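Local coordinates for DnaJ homolog dnj-2 (Caenorhabditis elegans, PDB 2QSA), which probably acts as a membrane-bound Hsp40 co-chaperone whose J domain, the part crystallised here, would stimulate an Hsp70 partner, at residues L57-E60 and R61-I65. Sequence-based numbering, arbitrary orientation.
Sequences LAEE and RFRVI
Arg63 lies back along the helix against Glu59 and Glu60, one turn earlier. All three belong to helix 52-73, one of the two long helices that pair in the J-domain fold, the other being helix 30-43. The Arg63 side chain can be followed outward. CB sits beside the carbonyl oxygens of Glu59 and Glu60. With chi1 at -77°, CG stands beside Arg63's own N and anti to its carbonyl carbon, which brings it 3.4 Å from Glu59 O. A bend at chi3 (-74°) then turns the guanidinium back over the preceding turn. One guanidinium face lies over Glu60 CA and Glu59 O, both displaced toward its rim. Arg63 NH2 lies 3.5 Å from Glu60 CG, on the aliphatic part of that side chain; Glu60 has two conformers, so this contact is less certain. NH1 passes Glu59 CB and donates to a water at the guanidinium edge. That water in turn donates to Glu59 OE1. The two charged groups are thus bridged through water; OE1 of Glu59 and NH1 of Arg63 stand 4.5 Å apart, too far for a direct salt bridge.

The backbone below keeps i-to-i-4 bonds from Arg61 to Arg63: their N atoms donate to the carbonyl oxygens of Leu57, Ala58 and Glu59. At Val64 the pattern slips, and its N bonds weakly to Arg61 O. Phe62 and Ile65 pack on Tyr37 of helix 30-43, and Arg61 forms a salt bridge with Glu15. Ala58 O accepts the hydrogen bond from Phe62 N at 2.8 Å. Phe62 CB lies 3.3 Å from the same oxygen.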
loop_
_atom_site.group_PDB
_atom_site.type_symbol
_atom_site.label_atom_id
_atom_site.label_comp_id
_atom_site.label_asym_id
_atom_site.label_seq_id
_atom_site.Cartn_x
_atom_site.Cartn_y
_atom_site.Cartn_z
ATOM N N LEU A 57 -10.566 13.282 6.419
ATOM C CA LEU A 57 -9.765 13.269 5.167
ATOM C C LEU A 57 -8.362 12.735 5.443
ATOM O O LEU A 57 -7.782 12.013 4.617
ATOM C CB LEU A 57 -9.714 14.660 4.544
ATOM C CG LEU A 57 -11.065 15.162 4.035
ATOM C CD1 LEU A 57 -10.862 16.628 3.592
ATOM C CD2 LEU A 57 -11.627 14.273 2.907
ATOM N N ALA A 58 -7.809 13.063 6.612
ATOM C CA ALA A 58 -6.481 12.559 7.013
ATOM C C ALA A 58 -6.563 11.047 7.230
ATOM O O ALA A 58 -5.695 10.308 6.718
ATOM C CB ALA A 58 -5.979 13.275 8.287
ATOM N N GLU A 59 -7.607 10.588 7.939
ATOM C CA GLU A 59 -7.822 9.130 8.157
ATOM C C GLU A 59 -7.923 8.360 6.843
ATOM O O GLU A 59 -7.358 7.262 6.703
ATOM C CB GLU A 59 -9.052 8.859 9.037
ATOM C CG GLU A 59 -8.804 9.299 10.437
ATOM C CD GLU A 59 -10.001 9.158 11.360
ATOM O OE1 GLU A 59 -10.794 8.205 11.170
ATOM O OE2 GLU A 59 -10.125 10.010 12.280
ATOM N N GLU A 60 -8.623 8.959 5.891
ATOM C CA GLU A 60 -8.780 8.395 4.549
ATOM C C GLU A 60 -7.407 8.135 3.942
ATOM O O GLU A 60 -7.131 7.046 3.444
ATOM C CB GLU A 60 -9.531 9.369 3.634
ATOM C CG GLU A 60 -11.036 9.276 3.660
ATOM C CD GLU A 60 -11.708 10.394 2.844
ATOM O OE1 GLU A 60 -11.235 10.727 1.717
ATOM O OE2 GLU A 60 -12.722 10.938 3.334
ATOM N N ARG A 61 -6.527 9.128 3.999
ATOM C CA ARG A 61 -5.211 8.908 3.375
ATOM C C ARG A 61 -4.352 7.943 4.225
ATOM O O ARG A 61 -3.612 7.073 3.701
ATOM C CB ARG A 61 -4.485 10.231 3.201
ATOM C CG ARG A 61 -3.161 10.135 2.446
ATOM C CD ARG A 61 -3.395 9.526 1.021
ATOM N NE ARG A 61 -2.154 9.345 0.275
ATOM C CZ ARG A 61 -2.085 8.518 -0.778
ATOM N NH1 ARG A 61 -3.222 7.861 -1.139
ATOM N NH2 ARG A 61 -0.958 8.323 -1.474
ATOM N N PHE A 62 -4.438 8.130 5.532
ATOM C CA PHE A 62 -3.700 7.279 6.472
ATOM C C PHE A 62 -3.962 5.792 6.188
ATOM O O PHE A 62 -3.017 4.956 6.231
ATOM C CB PHE A 62 -4.094 7.626 7.913
ATOM C CG PHE A 62 -3.203 6.968 8.957
ATOM C CD1 PHE A 62 -2.174 7.680 9.537
ATOM C CD2 PHE A 62 -3.382 5.632 9.317
ATOM C CE1 PHE A 62 -1.329 7.082 10.538
ATOM C CE2 PHE A 62 -2.558 5.007 10.294
ATOM C CZ PHE A 62 -1.530 5.752 10.906
ATOM N N ARG A 63 -5.230 5.454 5.902
ATOM C CA ARG A 63 -5.585 4.077 5.547
ATOM C C ARG A 63 -4.775 3.540 4.373
ATOM O O ARG A 63 -4.354 2.390 4.382
ATOM C CB ARG A 63 -7.095 3.953 5.262
ATOM C CG ARG A 63 -7.931 3.935 6.554
ATOM C CD ARG A 63 -9.375 3.489 6.268
ATOM N NE ARG A 63 -10.179 4.519 5.587
ATOM C CZ ARG A 63 -10.849 5.493 6.216
ATOM N NH1 ARG A 63 -10.789 5.603 7.534
ATOM N NH2 ARG A 63 -11.550 6.387 5.522
ATOM N N VAL A 64 -4.573 4.371 3.357
ATOM C CA VAL A 64 -3.757 3.908 2.214
ATOM C C VAL A 64 -2.291 3.680 2.617
ATOM O O VAL A 64 -1.657 2.693 2.177
ATOM C CB VAL A 64 -3.880 4.881 1.024
ATOM C CG1 VAL A 64 -3.189 4.262 -0.205
ATOM C CG2 VAL A 64 -5.404 5.155 0.754
ATOM N N ILE A 65 -1.724 4.640 3.365
ATOM C CA ILE A 65 -0.358 4.535 3.864
ATOM C C ILE A 65 -0.191 3.203 4.622
ATOM O O ILE A 65 0.759 2.457 4.375
ATOM C CB ILE A 65 0.002 5.750 4.744
ATOM C CG1 ILE A 65 0.068 6.998 3.836
ATOM C CG2 ILE A 65 1.301 5.503 5.482
ATOM C CD1 ILE A 65 -0.368 8.284 4.535
HETATM O O HOH W 1 -12.238 7.551 8.701
#